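Local coordinates for protein succinate-semialdehyde dehydrogenase (NAD(P)(+)) (Marinobacter aquaeolei, PDB 3RH9) that probably oxidises succinate semialdehyde to succinate with a nicotinamide dinucleotide cofactor, as a member of the aldehyde dehydrogenase family, at residues A[327-332]-A[390-395]; A[346-351]-A[380-385]; A[357-362]-A[369-374]. All coordinates share one frame; numbering follows the deposited sequence.

Contact 1: residues A[327-332]-A[390-395]; sequences IDIGPL and FGPLVP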
ATOM      1  N   ILE A 327      40.324   9.677   5.851  1.00 27.80           N
ATOM      2  CA  ILE A 327      39.802   8.405   5.374  1.00 26.86           C
ATOM      3  C   ILE A 327      38.516   8.589   4.570  1.00 25.43           C
ATOM      4  O   ILE A 327      37.508   9.061   5.098  1.00 25.73           O
ATOM      5  CB  ILE A 327      39.551   7.441   6.534  1.00 24.87           C
ATOM      6  CG1 ILE A 327      40.885   6.905   7.053  1.00 25.10           C
ATOM      7  CG2 ILE A 327      38.672   6.303   6.083  1.00 22.34           C
ATOM      8  CD1 ILE A 327      41.756   6.302   5.972  1.00 22.48           C
ATOM      9  N   ASP A 328      38.558   8.213   3.295  1.00 24.09           N
ATOM     10  CA  ASP A 328      37.394   8.329   2.417  1.00 23.90           C
ATOM     11  C   ASP A 328      36.380   7.216   2.594  1.00 22.34           C
ATOM     12  O   ASP A 328      35.191   7.428   2.410  1.00 22.88           O
ATOM     13  CB  ASP A 328      37.825   8.373   0.957  1.00 25.05           C
ATOM     14  CG  ASP A 328      38.807   9.479   0.687  1.00 27.38           C
ATOM     15  OD1 ASP A 328      38.603  10.596   1.215  1.00 28.48           O
ATOM     16  OD2 ASP A 328      39.789   9.227  -0.036  1.00 29.38           O
ATOM     17  N   ILE A 329      36.846   6.025   2.932  1.00 21.43           N
ATOM     18  CA  ILE A 329      35.942   4.909   3.150  1.00 21.37           C
ATOM     19  C   ILE A 329      36.456   3.998   4.251  1.00 20.64           C
ATOM     20  O   ILE A 329      37.660   3.760   4.357  1.00 20.60           O
ATOM     21  CB  ILE A 329      35.694   4.088   1.851  1.00 23.11           C
ATOM     22  CG1 ILE A 329      35.840   2.598   2.141  1.00 22.27           C
ATOM     23  CG2 ILE A 329      36.665   4.478   0.735  1.00 21.21           C
ATOM     24  CD1 ILE A 329      35.880   1.742   0.902  1.00 22.93           C
ATOM     25  N   GLY A 330      35.537   3.503   5.078  1.00 19.65           N
ATOM     26  CA  GLY A 330      35.889   2.663   6.212  1.00 20.32           C
ATOM     27  C   GLY A 330      35.616   1.196   5.945  1.00 18.59           C
ATOM     28  O   GLY A 330      35.379   0.817   4.814  1.00 20.85           O
ATOM     29  N   PRO A 331      35.622   0.360   6.983  1.00 17.10           N
ATOM     30  CA  PRO A 331      35.460  -1.061   6.684  1.00 16.77           C
ATOM     31  C   PRO A 331      34.027  -1.342   6.258  1.00 18.73           C
ATOM     32  O   PRO A 331      33.180  -0.445   6.355  1.00 19.06           O
ATOM     33  CB  PRO A 331      35.729  -1.741   8.028  1.00 17.85           C
ATOM     34  CG  PRO A 331      36.013  -0.636   9.016  1.00 18.83           C
ATOM     35  CD  PRO A 331      35.520   0.636   8.421  1.00 17.53           C
ATOM     36  N   LEU A 332      33.771  -2.557   5.770  1.00 18.63           N
ATOM     37  CA  LEU A 332      32.410  -3.054   5.552  1.00 18.03           C
ATOM     38  C   LEU A 332      31.881  -3.563   6.886  1.00 17.20           C
ATOM     39  O   LEU A 332      32.647  -3.753   7.811  1.00 19.11           O
ATOM     40  CB  LEU A 332      32.401  -4.198   4.539  1.00 17.28           C
ATOM     41  CG  LEU A 332      33.034  -3.994   3.173  1.00 16.77           C
ATOM     42  CD1 LEU A 332      32.901  -5.270   2.376  1.00 15.68           C
ATOM     43  CD2 LEU A 332      32.362  -2.845   2.452  1.00 17.41           C
ATOM     44  N   PHE A 390      26.626  -4.521  -2.469  1.00 16.36           N
ATOM     45  CA  PHE A 390      26.804  -3.896  -1.162  1.00 16.88           C
ATOM     46  C   PHE A 390      28.263  -3.791  -0.730  1.00 16.67           C
ATOM     47  O   PHE A 390      28.629  -4.213   0.355  1.00 17.45           O
ATOM     48  CB  PHE A 390      25.988  -4.628  -0.106  1.00 16.79           C
ATOM     49  CG  PHE A 390      24.753  -3.898   0.295  1.00 17.52           C
ATOM     50  CD1 PHE A 390      23.935  -3.333  -0.662  1.00 18.58           C
ATOM     51  CD2 PHE A 390      24.418  -3.757   1.627  1.00 18.34           C
ATOM     52  CE1 PHE A 390      22.804  -2.638  -0.306  1.00 19.40           C
ATOM     53  CE2 PHE A 390      23.276  -3.067   1.994  1.00 20.67           C
ATOM     54  CZ  PHE A 390      22.464  -2.508   1.021  1.00 19.01           C
ATOM     55  N   GLY A 391      29.086  -3.218  -1.594  1.00 16.16           N
ATOM     56  CA  GLY A 391      30.494  -3.040  -1.313  1.00 16.42           C
ATOM     57  C   GLY A 391      31.100  -2.078  -2.317  1.00 16.96           C
ATOM     58  O   GLY A 391      30.438  -1.670  -3.272  1.00 16.29           O
ATOM     59  N   PRO A 392      32.363  -1.697  -2.101  1.00 16.84           N
ATOM     60  CA  PRO A 392      33.028  -0.670  -2.901  1.00 17.69           C
ATOM     61  C   PRO A 392      33.496  -1.200  -4.239  1.00 18.21           C
ATOM     62  O   PRO A 392      34.623  -0.930  -4.623  1.00 19.69           O
ATOM     63  CB  PRO A 392      34.247  -0.332  -2.055  1.00 17.30           C
ATOM     64  CG  PRO A 392      34.520  -1.592  -1.350  1.00 18.46           C
ATOM     65  CD  PRO A 392      33.170  -2.047  -0.928  1.00 17.34           C
ATOM     66  N   LEU A 393      32.633  -1.917  -4.945  1.00 17.57           N
ATOM     67  CA  LEU A 393      32.977  -2.492  -6.233  1.00 17.26           C
ATOM     68  C   LEU A 393      32.246  -1.761  -7.345  1.00 19.19           C
ATOM     69  O   LEU A 393      31.058  -1.462  -7.211  1.00 20.75           O
ATOM     70  CB  LEU A 393      32.578  -3.958  -6.243  1.00 17.53           C
ATOM     71  CG  LEU A 393      32.796  -4.743  -7.528  1.00 19.14           C
ATOM     72  CD1 LEU A 393      34.236  -4.565  -8.031  1.00 18.27           C
ATOM     73  CD2 LEU A 393      32.464  -6.208  -7.270  1.00 16.79           C
ATOM     74  N   VAL A 394      32.936  -1.473  -8.445  1.00 18.59           N
ATOM     75  CA  VAL A 394      32.300  -0.765  -9.550  1.00 18.99           C
ATOM     76  C   VAL A 394      32.374  -1.582 -10.825  1.00 20.00           C
ATOM     77  O   VAL A 394      33.407  -1.591 -11.491  1.00 22.25           O
ATOM     78  CB  VAL A 394      32.970   0.596  -9.821  1.00 19.78           C
ATOM     79  CG1 VAL A 394      32.303   1.284 -11.026  1.00 18.02           C
ATOM     80  CG2 VAL A 394      32.944   1.476  -8.572  1.00 16.97           C
ATOM     81  N   PRO A 395      31.286  -2.283 -11.168  1.00 19.12           N
ATOM     82  CA  PRO A 395      31.306  -3.168 -12.340  1.00 19.68           C
ATOM     83  C   PRO A 395      30.780  -2.504 -13.623  1.00 20.37           C
ATOM     84  O   PRO A 395      29.661  -1.988 -13.651  1.00 18.93           O
ATOM     85  CB  PRO A 395      30.409  -4.338 -11.910  1.00 17.52           C
ATOM     86  CG  PRO A 395      30.125  -4.108 -10.437  1.00 18.99           C
ATOM     87  CD  PRO A 395      30.188  -2.622 -10.264  1.00 19.26           C
TER
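The pyrrolidine ring of Pro392 is met at two corners of its rim by methyl groups of Ile329 and Leu332, both coming from the same side of its mean plane. At the CB corner stands Ile329, whose CD1 lies 4.0 Å from Pro392 CB, the two side chains crossing at about a right angle. At the CD corner Leu332 CD2 approaches Pro392 CD to 3.6 Å. The CG edge turns toward the carbonyl of Phe370, and Phe283 of helix 271-283 also packs on the ring. Leu332 reaches the proline because its CG stands anti to its own carbonyl carbon (chi1 -54°), which lets CD2 also pass over Gly391, at 4.2 Å from Gly391 CA. Helix 335-350 adds Phe338 and Val341 around the leucine. No hydrogen bond joins the two segments; the contact is apolar and buried. Pro392 is itself held in an inverse gamma turn, closed by a weak bond from Leu393 N to Gly391 O, and the chain then runs into strand 393-399. Phe390 turns its ring away from the 327-332 loop, and its side chain is about 9 Å from that of Glu256, the predicted active-site residue. Phe390, Gly391 and Pro392 form the Phe-Gly-Pro part of the Glu-x-Phe-Gly-Pro signature of aldehyde dehydrogenases, which in relatives lies along the cofactor cleft.

Contact 2: residues A[346-351]-A[380-385]; sequences QDALDK and REMCCY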
ATOM      1  N   GLN A 346      35.914 -11.984  -7.437  1.00 14.81           N
ATOM      2  CA  GLN A 346      36.396 -13.223  -7.996  1.00 15.60           C
ATOM      3  C   GLN A 346      35.584 -13.671  -9.216  1.00 16.37           C
ATOM      4  O   GLN A 346      36.143 -14.082 -10.242  1.00 14.84           O
ATOM      5  CB  GLN A 346      36.375 -14.316  -6.930  1.00 13.90           C
ATOM      6  CG  GLN A 346      37.262 -15.481  -7.284  1.00 15.18           C
ATOM      7  CD  GLN A 346      38.714 -15.062  -7.438  1.00 17.51           C
ATOM      8  OE1 GLN A 346      39.377 -14.667  -6.463  1.00 18.47           O
ATOM      9  NE2 GLN A 346      39.216 -15.135  -8.664  1.00 15.89           N
ATOM     10  N   ASP A 347      34.262 -13.619  -9.089  1.00 16.15           N
ATOM     11  CA  ASP A 347      33.389 -14.154 -10.121  1.00 15.37           C
ATOM     12  C   ASP A 347      33.566 -13.370 -11.404  1.00 17.13           C
ATOM     13  O   ASP A 347      33.619 -13.943 -12.487  1.00 17.73           O
ATOM     14  CB  ASP A 347      31.939 -14.089  -9.679  1.00 15.84           C
ATOM     15  CG  ASP A 347      30.981 -14.519 -10.765  1.00 17.85           C
ATOM     16  OD1 ASP A 347      30.902 -15.733 -11.064  1.00 17.48           O
ATOM     17  OD2 ASP A 347      30.289 -13.637 -11.312  1.00 19.43           O
ATOM     18  N   ALA A 348      33.665 -12.053 -11.274  1.00 15.61           N
ATOM     19  CA  ALA A 348      33.852 -11.195 -12.424  1.00 17.03           C
ATOM     20  C   ALA A 348      35.147 -11.523 -13.175  1.00 18.58           C
ATOM     21  O   ALA A 348      35.162 -11.605 -14.409  1.00 18.12           O
ATOM     22  CB  ALA A 348      33.844  -9.742 -11.996  1.00 17.00           C
ATOM     23  N   LEU A 349      36.235 -11.683 -12.427  1.00 16.94           N
ATOM     24  CA  LEU A 349      37.525 -11.944 -13.036  1.00 17.80           C
ATOM     25  C   LEU A 349      37.591 -13.370 -13.580  1.00 18.60           C
ATOM     26  O   LEU A 349      38.210 -13.604 -14.624  1.00 17.33           O
ATOM     27  CB  LEU A 349      38.671 -11.679 -12.054  1.00 17.44           C
ATOM     28  CG  LEU A 349      38.832 -10.240 -11.564  1.00 17.54           C
ATOM     29  CD1 LEU A 349      39.877 -10.189 -10.476  1.00 19.81           C
ATOM     30  CD2 LEU A 349      39.209  -9.312 -12.681  1.00 17.66           C
ATOM     31  N   ASP A 350      36.954 -14.315 -12.883  1.00 17.35           N
ATOM     32  CA  ASP A 350      36.930 -15.689 -13.367  1.00 16.85           C
ATOM     33  C   ASP A 350      36.243 -15.759 -14.715  1.00 18.49           C
ATOM     34  O   ASP A 350      36.552 -16.636 -15.518  1.00 20.10           O
ATOM     35  CB  ASP A 350      36.233 -16.635 -12.397  1.00 17.13           C
ATOM     36  CG  ASP A 350      37.026 -16.855 -11.115  1.00 18.93           C
ATOM     37  OD1 ASP A 350      38.205 -16.409 -11.055  1.00 17.10           O
ATOM     38  OD2 ASP A 350      36.451 -17.475 -10.172  1.00 17.64           O
ATOM     39  N   LYS A 351      35.326 -14.831 -14.978  1.00 16.80           N
ATOM     40  CA  LYS A 351      34.575 -14.868 -16.220  1.00 16.12           C
ATOM     41  C   LYS A 351      35.051 -13.862 -17.271  1.00 17.37           C
ATOM     42  O   LYS A 351      34.395 -13.670 -18.298  1.00 17.38           O
ATOM     43  CB  LYS A 351      33.096 -14.649 -15.948  1.00 18.73           C
ATOM     44  CG  LYS A 351      32.412 -15.715 -15.127  1.00 17.07           C
ATOM     45  CD  LYS A 351      31.016 -15.229 -14.818  1.00 19.63           C
ATOM     46  CE  LYS A 351      30.374 -15.949 -13.641  1.00 21.73           C
ATOM     47  NZ  LYS A 351      29.526 -17.092 -14.044  1.00 25.41           N
ATOM     48  N   ARG A 380      25.632  -9.870 -18.140  1.00 20.99           N
ATOM     49  CA  ARG A 380      24.541 -10.407 -17.331  1.00 22.13           C
ATOM     50  C   ARG A 380      24.836 -11.765 -16.699  1.00 22.66           C
ATOM     51  O   ARG A 380      24.092 -12.210 -15.830  1.00 23.69           O
ATOM     52  CB  ARG A 380      23.236 -10.475 -18.136  1.00 24.47           C
ATOM     53  CG  ARG A 380      23.295 -11.390 -19.371  1.00 30.88           C
ATOM     54  CD  ARG A 380      21.909 -11.622 -19.946  1.00 30.94           C
ATOM     55  NE  ARG A 380      21.047 -12.263 -18.951  1.00 35.68           N
ATOM     56  CZ  ARG A 380      19.726 -12.098 -18.872  1.00 37.88           C
ATOM     57  NH1 ARG A 380      19.100 -11.307 -19.733  1.00 39.94           N
ATOM     58  NH2 ARG A 380      19.025 -12.713 -17.923  1.00 38.48           N
ATOM     59  N   GLU A 381      25.922 -12.410 -17.120  1.00 23.58           N
ATOM     60  CA  GLU A 381      26.282 -13.746 -16.617  1.00 25.13           C
ATOM     61  C   GLU A 381      26.973 -13.666 -15.269  1.00 23.52           C
ATOM     62  O   GLU A 381      27.258 -14.681 -14.637  1.00 21.71           O
ATOM     63  CB  GLU A 381      27.234 -14.487 -17.580  1.00 26.55           C
ATOM     64  CG  GLU A 381      26.727 -14.708 -19.022  1.00 30.23           C
ATOM     65  CD  GLU A 381      25.293 -15.229 -19.107  1.00 35.47           C
ATOM     66  OE1 GLU A 381      24.869 -16.003 -18.208  1.00 39.03           O
ATOM     67  OE2 GLU A 381      24.588 -14.859 -20.083  1.00 35.41           O
HETATM   68  N   MSE A 382      27.262 -12.451 -14.834  1.00 21.87           N
HETATM   69  CA  MSE A 382      28.080 -12.293 -13.653  1.00 21.46           C
HETATM   70  C   MSE A 382      27.279 -11.946 -12.416  1.00 20.74           C
HETATM   71  O   MSE A 382      26.335 -11.149 -12.467  1.00 20.17           O
HETATM   72  CB  MSE A 382      29.143 -11.256 -13.933  1.00 21.75           C
HETATM   73  CG  MSE A 382      29.687 -11.450 -15.316  1.00 24.68           C
HETATM   74 SE   MSE A 382      31.339 -10.517 -15.597  1.00 49.57          SE
HETATM   75  CE  MSE A 382      31.788 -11.301 -17.338  1.00 26.07           C
ATOM     76  N   CYS A 383      27.674 -12.564 -11.310  1.00 18.31           N
ATOM     77  CA  CYS A 383      26.996 -12.408 -10.034  1.00 18.95           C
ATOM     78  C   CYS A 383      26.702 -10.972  -9.663  1.00 19.26           C
ATOM     79  O   CYS A 383      25.589 -10.652  -9.230  1.00 18.74           O
ATOM     80  CB  CYS A 383      27.841 -13.021  -8.936  1.00 17.26           C
ATOM     81  SG  CYS A 383      27.905 -14.755  -9.124  1.00 22.95           S
ATOM     82  N   CYS A 384      27.712 -10.120  -9.798  1.00 17.88           N
ATOM     83  CA  CYS A 384      27.602  -8.745  -9.346  1.00 17.39           C
ATOM     84  C   CYS A 384      26.583  -8.012 -10.203  1.00 17.68           C
ATOM     85  O   CYS A 384      26.093  -6.953  -9.831  1.00 17.62           O
ATOM     86  CB  CYS A 384      28.967  -8.052  -9.376  1.00 16.82           C
ATOM     87  SG  CYS A 384      29.682  -7.828 -11.030  1.00 19.75           S
ATOM     88  N   TYR A 385      26.258  -8.598 -11.349  1.00 18.32           N
ATOM     89  CA  TYR A 385      25.257  -8.044 -12.242  1.00 16.88           C
ATOM     90  C   TYR A 385      23.898  -8.559 -11.820  1.00 17.12           C
ATOM     91  O   TYR A 385      22.902  -7.874 -11.962  1.00 17.89           O
ATOM     92  CB  TYR A 385      25.545  -8.485 -13.670  1.00 17.23           C
ATOM     93  CG  TYR A 385      24.641  -7.891 -14.730  1.00 17.96           C
ATOM     94  CD1 TYR A 385      23.359  -8.386 -14.939  1.00 17.90           C
ATOM     95  CD2 TYR A 385      25.084  -6.854 -15.544  1.00 17.71           C
ATOM     96  CE1 TYR A 385      22.538  -7.852 -15.919  1.00 19.05           C
ATOM     97  CE2 TYR A 385      24.277  -6.313 -16.529  1.00 17.53           C
ATOM     98  CZ  TYR A 385      23.001  -6.814 -16.721  1.00 19.52           C
ATOM     99  OH  TYR A 385      22.186  -6.272 -17.712  1.00 17.55           O
TER
HETATM  100  O   HOH W   1      30.426 -11.052 -10.516  1.00 16.16           O
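Asp347 reaches from the last turn of helix 335-350 to the start of helix 383-386, where its OD2 accepts a hydrogen bond of 2.8 Å from Cys383 N. The carboxylate is carried there with CG anti to the backbone N (chi1 175°), and the N-H comes in from above its plane, 37° out of it. The same oxygen takes a bond from a water, 2.7 Å from OD2, and this water accepts one from Cys384 N at 3.0 Å. One carboxylate oxygen thus serves two successive amides of the first turn, one directly and one through water, and the amides there would probably stabilise its negative charge. Beside this polar link runs Met382, modelled as selenomethionine and sitting at the N-cap position. Its chain is extended beyond CG; SE lies 4.1 Å from Ala348 CA, and CE goes on to within 3.9 Å of Lys351 CB. The side chains of Lys351 and Met382 lie alongside but run opposite ways, Lys351 CD 4.0 Å from Met382 CG. Lys351 is nearly straight until it bends at chi4 (-95°), and its NZ makes a weak hydrogen bond to Glu381 O, 3.4 Å away. The arrangement is a joint between two helices, away from the predicted active site: the N terminus of helix 383-386, which precedes strand 393-399 of the mixed sheet, is received by an acidic side chain from the end of helix 335-350, with the Met382 side chain packed beside the polar link.

Contact 3: residues A[357-362]-A[369-374]; sequences AGKQPA and FFPPTV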
ATOM      1  N   ALA A 357      41.128  -1.150 -11.544  1.00 20.84           N
ATOM      2  CA  ALA A 357      41.645  -0.529 -10.339  1.00 19.56           C
ATOM      3  C   ALA A 357      41.279  -1.334  -9.107  1.00 18.92           C
ATOM      4  O   ALA A 357      40.194  -1.895  -9.029  1.00 18.78           O
ATOM      5  CB  ALA A 357      41.121   0.883 -10.223  1.00 20.64           C
ATOM      6  N   GLY A 358      42.183  -1.370  -8.135  1.00 18.47           N
ATOM      7  CA  GLY A 358      41.982  -2.147  -6.937  1.00 17.67           C
ATOM      8  C   GLY A 358      42.864  -3.377  -6.945  1.00 20.47           C
ATOM      9  O   GLY A 358      43.745  -3.504  -7.788  1.00 19.68           O
ATOM     10  N   LYS A 359      42.612  -4.286  -6.006  1.00 22.56           N
ATOM     11  CA  LYS A 359      43.445  -5.467  -5.798  1.00 23.22           C
ATOM     12  C   LYS A 359      42.753  -6.773  -6.231  1.00 24.46           C
ATOM     13  O   LYS A 359      41.519  -6.885  -6.194  1.00 23.36           O
ATOM     14  CB  LYS A 359      43.822  -5.595  -4.313  1.00 24.03           C
ATOM     15  CG  LYS A 359      44.597  -4.439  -3.685  1.00 24.59           C
ATOM     16  CD  LYS A 359      44.880  -4.778  -2.220  1.00 26.49           C
ATOM     17  CE  LYS A 359      45.078  -3.551  -1.334  1.00 31.54           C
ATOM     18  NZ  LYS A 359      46.507  -3.138  -1.168  1.00 32.32           N
ATOM     19  N   GLN A 360      43.565  -7.752  -6.630  1.00 23.40           N
ATOM     20  CA  GLN A 360      43.136  -9.141  -6.809  1.00 21.57           C
ATOM     21  C   GLN A 360      42.634  -9.707  -5.470  1.00 21.83           C
ATOM     22  O   GLN A 360      43.225  -9.448  -4.423  1.00 22.14           O
ATOM     23  CB  GLN A 360      44.326  -9.974  -7.300  1.00 21.81           C
ATOM     24  CG  GLN A 360      44.447 -10.106  -8.805  1.00 20.30           C
ATOM     25  CD  GLN A 360      43.370 -11.012  -9.368  1.00 24.38           C
ATOM     26  OE1 GLN A 360      42.810 -11.843  -8.644  1.00 23.96           O
ATOM     27  NE2 GLN A 360      43.063 -10.855 -10.655  1.00 21.86           N
ATOM     28  N   PRO A 361      41.544 -10.490  -5.493  1.00 21.47           N
ATOM     29  CA  PRO A 361      40.919 -10.961  -4.243  1.00 19.17           C
ATOM     30  C   PRO A 361      41.858 -11.688  -3.275  1.00 20.27           C
ATOM     31  O   PRO A 361      41.654 -11.609  -2.065  1.00 21.90           O
ATOM     32  CB  PRO A 361      39.830 -11.906  -4.735  1.00 19.18           C
ATOM     33  CG  PRO A 361      39.485 -11.391  -6.102  1.00 18.62           C
ATOM     34  CD  PRO A 361      40.779 -10.893  -6.685  1.00 20.45           C
ATOM     35  N   ALA A 362      42.871 -12.377  -3.781  1.00 19.45           N
ATOM     36  CA  ALA A 362      43.769 -13.099  -2.897  1.00 19.80           C
ATOM     37  C   ALA A 362      44.666 -12.151  -2.100  1.00 22.64           C
ATOM     38  O   ALA A 362      45.230 -12.548  -1.078  1.00 23.38           O
ATOM     39  CB  ALA A 362      44.600 -14.104  -3.670  1.00 18.16           C
ATOM     40  N   PHE A 369      38.320  -4.380   5.690  1.00 17.82           N
ATOM     41  CA  PHE A 369      38.654  -3.286   4.778  1.00 17.93           C
ATOM     42  C   PHE A 369      38.740  -3.759   3.332  1.00 18.76           C
ATOM     43  O   PHE A 369      39.562  -4.607   2.974  1.00 20.14           O
ATOM     44  CB  PHE A 369      39.946  -2.570   5.188  1.00 17.53           C
ATOM     45  CG  PHE A 369      39.930  -2.047   6.590  1.00 16.80           C
ATOM     46  CD1 PHE A 369      39.426  -0.791   6.867  1.00 18.39           C
ATOM     47  CD2 PHE A 369      40.428  -2.816   7.636  1.00 18.27           C
ATOM     48  CE1 PHE A 369      39.406  -0.300   8.181  1.00 20.11           C
ATOM     49  CE2 PHE A 369      40.424  -2.341   8.940  1.00 18.72           C
ATOM     50  CZ  PHE A 369      39.905  -1.079   9.217  1.00 20.03           C
ATOM     51  N   PHE A 370      37.871  -3.208   2.500  1.00 18.52           N
ATOM     52  CA  PHE A 370      37.858  -3.563   1.101  1.00 16.98           C
ATOM     53  C   PHE A 370      38.101  -2.317   0.266  1.00 17.55           C
ATOM     54  O   PHE A 370      37.358  -1.346   0.350  1.00 16.96           O
ATOM     55  CB  PHE A 370      36.528  -4.206   0.746  1.00 17.34           C
ATOM     56  CG  PHE A 370      36.565  -5.006  -0.515  1.00 17.25           C
ATOM     57  CD1 PHE A 370      36.718  -4.381  -1.738  1.00 15.52           C
ATOM     58  CD2 PHE A 370      36.441  -6.387  -0.476  1.00 15.88           C
ATOM     59  CE1 PHE A 370      36.753  -5.117  -2.896  1.00 16.38           C
ATOM     60  CE2 PHE A 370      36.471  -7.125  -1.635  1.00 15.78           C
ATOM     61  CZ  PHE A 370      36.632  -6.489  -2.849  1.00 15.41           C
ATOM     62  N   PRO A 371      39.156  -2.353  -0.550  1.00 18.80           N
ATOM     63  CA  PRO A 371      39.655  -1.234  -1.351  1.00 18.00           C
ATOM     64  C   PRO A 371      38.735  -0.893  -2.518  1.00 18.55           C
ATOM     65  O   PRO A 371      38.177  -1.782  -3.146  1.00 19.10           O
ATOM     66  CB  PRO A 371      40.976  -1.773  -1.910  1.00 17.70           C
ATOM     67  CG  PRO A 371      41.239  -3.052  -1.180  1.00 19.46           C
ATOM     68  CD  PRO A 371      39.922  -3.579  -0.792  1.00 17.94           C
ATOM     69  N   PRO A 372      38.599   0.394  -2.830  1.00 17.93           N
ATOM     70  CA  PRO A 372      37.766   0.764  -3.964  1.00 18.07           C
ATOM     71  C   PRO A 372      38.288   0.087  -5.217  1.00 18.20           C
ATOM     72  O   PRO A 372      39.466   0.212  -5.502  1.00 19.34           O
ATOM     73  CB  PRO A 372      37.960   2.276  -4.043  1.00 21.89           C
ATOM     74  CG  PRO A 372      38.371   2.671  -2.676  1.00 21.48           C
ATOM     75  CD  PRO A 372      39.223   1.565  -2.200  1.00 19.60           C
ATOM     76  N   THR A 373      37.418  -0.611  -5.940  1.00 18.56           N
ATOM     77  CA  THR A 373      37.810  -1.449  -7.063  1.00 18.14           C
ATOM     78  C   THR A 373      36.964  -1.182  -8.291  1.00 18.94           C
ATOM     79  O   THR A 373      35.789  -0.828  -8.185  1.00 18.70           O
ATOM     80  CB  THR A 373      37.641  -2.928  -6.718  1.00 17.99           C
ATOM     81  OG1 THR A 373      38.379  -3.229  -5.531  1.00 16.67           O
ATOM     82  CG2 THR A 373      38.152  -3.782  -7.839  1.00 17.97           C
ATOM     83  N   VAL A 374      37.560  -1.374  -9.463  1.00 19.18           N
ATOM     84  CA  VAL A 374      36.872  -1.116 -10.721  1.00 19.67           C
ATOM     85  C   VAL A 374      37.123  -2.221 -11.747  1.00 20.72           C
ATOM     86  O   VAL A 374      38.255  -2.420 -12.193  1.00 21.52           O
ATOM     87  CB  VAL A 374      37.349   0.204 -11.345  1.00 19.45           C
ATOM     88  CG1 VAL A 374      36.869   0.294 -12.761  1.00 20.61           C
ATOM     89  CG2 VAL A 374      36.874   1.400 -10.532  1.00 21.90           C
TER
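Two backbone hydrogen bonds tie Ala357 to Val374 as an antiparallel hydrogen-bonded pair. Val374 N donates to Ala357 O at 2.7 Å, tilted 28° from the carbonyl plane; in return Ala357 N gives a longer bond of 3.2 Å to Val374 O, lying in the carbonyl plane and on a lone pair. One residue before Val374, Thr373 puts its hydroxyl to use within its own segment: OG1 donates to Pro371 O at 2.8 Å from above that carbonyl's plane. With OG1 beside the backbone N (chi1 -56°), the methyl CG2 stands anti to that N and faces Ala357 O nearly end-on. A valine at Thr373 would lack the hydroxyl, and with Pro371 O left without this donor the extended lead-in to the strand would probably be held less firmly. Gly358 follows the paired alanine with a positive phi (107°), and its CA passes 4.0 Å from Thr373 OG1. Apolar contacts lie farther out. Ala357 CB and Val374 CB, on the same face of the sheet, are 4.0 Å apart. At the outer end the aliphatic part of Lys359 crosses Pro371 at about a right angle, bringing its CE to 3.9 Å from Pro371 CG. Strand 354-357 is outermost in the mixed sheet within this chain, and strand 373-376 joins it to strand 393-399. The face bearing Ala357 and Val374 packs on Ala311 and Val314 of helix 303-316, whereas Pro361 and Phe370 lean on helix 335-350.

Followed from the N terminus, the chain passes through 327-332, 346-351 and 357-362, then returns through 369-374, 380-385 and 390-395 in exactly the reverse order. The three contacts therefore nest and none cross: contact 3 closes the innermost loop, contact 2 encloses it, and contact 1 closes the outermost. Contacts 1 and 3 share the sheet, since Thr373 is hydrogen-bonded through its backbone to Pro392 and Val394 on the neighbouring strand. Contact 2 touches contact 3 where Gln346 and Leu349 meet Gln360 and Pro361, and contact 1 where Cys384 meets Pro395. Together they fasten helix 335-350 and the 327-332 loop to this sheet margin.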